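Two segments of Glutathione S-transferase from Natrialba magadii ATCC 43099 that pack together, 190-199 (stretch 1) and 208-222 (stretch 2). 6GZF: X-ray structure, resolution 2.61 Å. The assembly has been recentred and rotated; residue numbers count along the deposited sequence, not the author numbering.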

# COMPACT_ATOMS: atom_id res chain seq x y z
N PRO A 190 -6.84 -13.53 13.28
CA PRO A 190 -6.33 -12.15 13.18
C PRO A 190 -5.14 -11.99 12.22
O PRO A 190 -4.93 -10.89 11.72
CB PRO A 190 -5.90 -11.84 14.61
CG PRO A 190 -5.54 -13.15 15.18
CD PRO A 190 -6.52 -14.12 14.59
N ILE A 191 -4.39 -13.06 11.98
CA ILE A 191 -3.17 -12.95 11.18
C ILE A 191 -3.27 -13.66 9.83
O ILE A 191 -3.09 -13.03 8.78
CB ILE A 191 -1.96 -13.50 11.94
CG1 ILE A 191 -1.66 -12.62 13.16
CG2 ILE A 191 -0.74 -13.56 11.04
CD1 ILE A 191 -0.63 -13.20 14.10
N ASN A 192 -3.55 -14.96 9.84
CA ASN A 192 -3.62 -15.74 8.61
C ASN A 192 -4.76 -15.28 7.69
O ASN A 192 -4.54 -15.05 6.50
CB ASN A 192 -3.78 -17.23 8.92
CG ASN A 192 -2.53 -17.82 9.55
OD1 ASN A 192 -1.43 -17.29 9.39
ND2 ASN A 192 -2.69 -18.94 10.25
N ASN A 193 -5.96 -15.16 8.25
CA ASN A 193 -7.11 -14.69 7.48
C ASN A 193 -7.30 -13.19 7.57
O ASN A 193 -7.98 -12.59 6.74
CB ASN A 193 -8.38 -15.40 7.94
CG ASN A 193 -8.61 -16.72 7.23
OD1 ASN A 193 -8.25 -16.88 6.06
ND2 ASN A 193 -9.23 -17.67 7.92
N GLY A 194 -6.70 -12.58 8.59
CA GLY A 194 -6.87 -11.16 8.86
C GLY A 194 -6.44 -10.25 7.73
O GLY A 194 -7.11 -9.26 7.44
N VAL A 195 -5.33 -10.58 7.08
CA VAL A 195 -4.80 -9.76 6.00
C VAL A 195 -5.72 -9.75 4.78
O VAL A 195 -5.85 -8.72 4.11
CB VAL A 195 -3.39 -10.23 5.57
CG1 VAL A 195 -2.35 -9.79 6.59
CG2 VAL A 195 -3.36 -11.74 5.40
N TYR A 196 -6.36 -10.88 4.51
CA TYR A 196 -7.29 -10.98 3.39
C TYR A 196 -8.62 -10.31 3.71
O TYR A 196 -9.29 -9.77 2.83
CB TYR A 196 -7.52 -12.44 3.00
CG TYR A 196 -6.28 -13.12 2.44
CD1 TYR A 196 -5.36 -13.72 3.28
CD2 TYR A 196 -6.05 -13.14 1.08
CE1 TYR A 196 -4.23 -14.33 2.77
CE2 TYR A 196 -4.92 -13.76 0.56
CZ TYR A 196 -4.02 -14.35 1.41
OH TYR A 196 -2.90 -14.96 0.90
N ARG A 197 -9.00 -10.34 4.99
CA ARG A 197 -10.21 -9.67 5.44
C ARG A 197 -10.04 -8.16 5.30
O ARG A 197 -10.97 -7.45 4.94
CB ARG A 197 -10.52 -10.05 6.89
CG ARG A 197 -11.71 -9.32 7.49
CD ARG A 197 -12.25 -10.05 8.71
NE ARG A 197 -13.22 -9.26 9.45
CZ ARG A 197 -12.98 -8.68 10.63
NH1 ARG A 197 -13.93 -7.98 11.23
NH2 ARG A 197 -11.79 -8.81 11.20
N ALA A 198 -8.83 -7.69 5.57
CA ALA A 198 -8.51 -6.27 5.43
C ALA A 198 -8.38 -5.89 3.96
O ALA A 198 -8.79 -4.80 3.55
CB ALA A 198 -7.22 -5.95 6.18
N GLY A 199 -7.81 -6.79 3.16
CA GLY A 199 -7.56 -6.53 1.76
C GLY A 199 -8.80 -6.50 0.89
O GLY A 199 -8.95 -5.62 0.04
N ASP A 208 -11.30 -1.67 9.50
CA ASP A 208 -10.74 -1.13 10.74
C ASP A 208 -10.49 -2.22 11.77
O ASP A 208 -9.43 -2.25 12.40
CB ASP A 208 -11.68 -0.07 11.32
CG ASP A 208 -11.80 1.16 10.42
OD1 ASP A 208 -10.85 1.42 9.65
OD2 ASP A 208 -12.83 1.86 10.50
N GLU A 209 -11.46 -3.11 11.94
CA GLU A 209 -11.33 -4.22 12.88
C GLU A 209 -10.26 -5.20 12.44
O GLU A 209 -9.46 -5.68 13.25
CB GLU A 209 -12.67 -4.95 13.04
CG GLU A 209 -13.74 -4.13 13.74
CD GLU A 209 -15.09 -4.84 13.74
OE1 GLU A 209 -15.11 -6.08 13.71
OE2 GLU A 209 -16.13 -4.14 13.77
N ALA A 210 -10.24 -5.51 11.14
CA ALA A 210 -9.29 -6.46 10.58
C ALA A 210 -7.85 -5.98 10.76
O ALA A 210 -6.95 -6.78 10.99
CB ALA A 210 -9.59 -6.71 9.11
N VAL A 211 -7.65 -4.67 10.64
CA VAL A 211 -6.33 -4.08 10.81
C VAL A 211 -5.95 -3.97 12.28
O VAL A 211 -4.83 -4.29 12.67
CB VAL A 211 -6.25 -2.69 10.15
CG1 VAL A 211 -4.94 -2.00 10.50
CG2 VAL A 211 -6.41 -2.81 8.65
N ALA A 212 -6.91 -3.53 13.10
CA ALA A 212 -6.68 -3.38 14.54
C ALA A 212 -6.33 -4.72 15.19
O ALA A 212 -5.37 -4.81 15.95
CB ALA A 212 -7.91 -2.78 15.20
N GLU A 213 -7.10 -5.75 14.87
CA GLU A 213 -6.87 -7.08 15.42
C GLU A 213 -5.55 -7.67 14.93
O GLU A 213 -4.85 -8.35 15.67
CB GLU A 213 -8.02 -8.02 15.05
CG GLU A 213 -9.26 -7.86 15.93
CD GLU A 213 -9.50 -9.07 16.81
OE1 GLU A 213 -8.90 -10.13 16.55
OE2 GLU A 213 -10.31 -8.96 17.76
N LEU A 214 -5.22 -7.40 13.67
CA LEU A 214 -4.02 -7.94 13.04
C LEU A 214 -2.75 -7.47 13.73
O LEU A 214 -1.96 -8.28 14.23
CB LEU A 214 -3.98 -7.56 11.56
CG LEU A 214 -2.69 -7.79 10.77
CD1 LEU A 214 -2.26 -9.25 10.82
CD2 LEU A 214 -2.86 -7.33 9.34
N PHE A 215 -2.54 -6.15 13.75
CA PHE A 215 -1.32 -5.59 14.33
C PHE A 215 -1.32 -5.70 15.85
O PHE A 215 -0.26 -5.61 16.48
CB PHE A 215 -1.17 -4.13 13.90
CG PHE A 215 -0.69 -3.97 12.48
CD1 PHE A 215 0.66 -3.95 12.19
CD2 PHE A 215 -1.60 -3.87 11.44
CE1 PHE A 215 1.10 -3.82 10.88
CE2 PHE A 215 -1.17 -3.74 10.13
CZ PHE A 215 0.18 -3.71 9.86
N GLY A 216 -2.49 -5.90 16.43
CA GLY A 216 -2.59 -6.20 17.84
C GLY A 216 -2.04 -7.59 18.10
O GLY A 216 -1.29 -7.80 19.05
N ALA A 217 -2.42 -8.53 17.24
CA ALA A 217 -1.94 -9.90 17.33
C ALA A 217 -0.44 -9.99 17.07
O ALA A 217 0.27 -10.74 17.74
CB ALA A 217 -2.70 -10.79 16.36
N LEU A 218 0.03 -9.21 16.10
CA LEU A 218 1.44 -9.20 15.75
C LEU A 218 2.29 -8.63 16.88
O LEU A 218 3.41 -9.10 17.12
CB LEU A 218 1.67 -8.38 14.47
CG LEU A 218 1.15 -9.01 13.18
CD1 LEU A 218 1.25 -8.03 12.02
CD2 LEU A 218 1.92 -10.29 12.87
N ALA A 219 1.76 -7.64 17.58
CA ALA A 219 2.47 -7.03 18.70
C ALA A 219 2.56 -7.99 19.88
O ALA A 219 3.54 -7.98 20.62
CB ALA A 219 1.78 -5.74 19.12
N HIS A 220 1.53 -8.81 20.05
CA HIS A 220 1.51 -9.79 21.13
C HIS A 220 2.60 -10.83 20.95
O HIS A 220 3.41 -11.06 21.86
CB HIS A 220 0.14 -10.48 21.21
CG HIS A 220 0.15 -11.74 22.01
ND1 HIS A 220 0.60 -11.80 23.31
CD2 HIS A 220 -0.22 -13.00 21.68
CE1 HIS A 220 0.49 -13.04 23.75
NE2 HIS A 220 -0.00 -13.79 22.78
N TRP A 221 2.63 -11.46 19.78
CA TRP A 221 3.61 -12.50 19.50
C TRP A 221 5.02 -11.94 19.37
O TRP A 221 6.00 -12.68 19.47
CB TRP A 221 3.23 -13.27 18.23
CG TRP A 221 1.99 -14.09 18.39
CD1 TRP A 221 0.78 -13.89 17.79
CD2 TRP A 221 1.83 -15.25 19.23
NE1 TRP A 221 -0.12 -14.85 18.19
CE2 TRP A 221 0.50 -15.70 19.07
CE3 TRP A 221 2.68 -15.95 20.08
CZ2 TRP A 221 0.01 -16.81 19.74
CZ3 TRP A 221 2.19 -17.06 20.75
CH2 TRP A 221 0.87 -17.48 20.58
N ASP A 222 5.12 -10.63 19.16
CA ASP A 222 6.42 -9.98 19.11
C ASP A 222 7.04 -9.93 20.50
O ASP A 222 8.25 -10.12 20.66
CB ASP A 222 6.30 -8.57 18.52
CG ASP A 222 7.65 -7.90 18.33
OD1 ASP A 222 8.40 -8.32 17.43
OD2 ASP A 222 7.96 -6.96 19.09
O HOH W 1 -7.15 -9.24 11.40

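Residues 208-222 form continuous helix, each amide from Ala212 onward bonding back to the carbonyl four residues earlier, the last, Asp222 N to Leu218 O, weakly. Stretch 1 is less regular: helical around Pro190, with a wider pi-type turn, and helical again toward Gly199. The axes of this second helix and 208-222 run nearly antiparallel, at 152°, and approach to 8.3 Å. Small residues lie at this close approach: the CA atoms of Ala198 and Ala210 are 5.2 Å apart and their CB atoms 3.8 Å. The backbone Gly194 O sits 3.9 Å from Ala210 CB.

At Pro190 the backbone itself makes contact. Its CA is 4.8 Å from Leu214 CA, and Leu214 CA approaches Pro190 O at 3.4 Å in a CA-H...O contact. Pro190 O takes no backbone bond within the stretch; a water donates to it (2.8 Å) and to Ala210 O (2.5 Å), bridging the stretches.

Buried Ile191 (m, t) and Leu214 start sideways, but their long apolar chains end nearer the partner. Ile191 provides the knob, seated among Leu214, Ala217, Leu218 and Trp221; its CG1 lies 3.8 Å from Ala217 CB, its CD1 4.0 Å from Trp221 CD1. Leu214 CD2 meets Val195 CG1 at 3.7 Å. At the solvent-facing margin, extended Arg197 reaches Glu209 in a salt bridge, NH1 to OE1 3.3 Å, whose hydrogen bond is weak at 134°. Apolar packing thus dominates the 576 Å² buried.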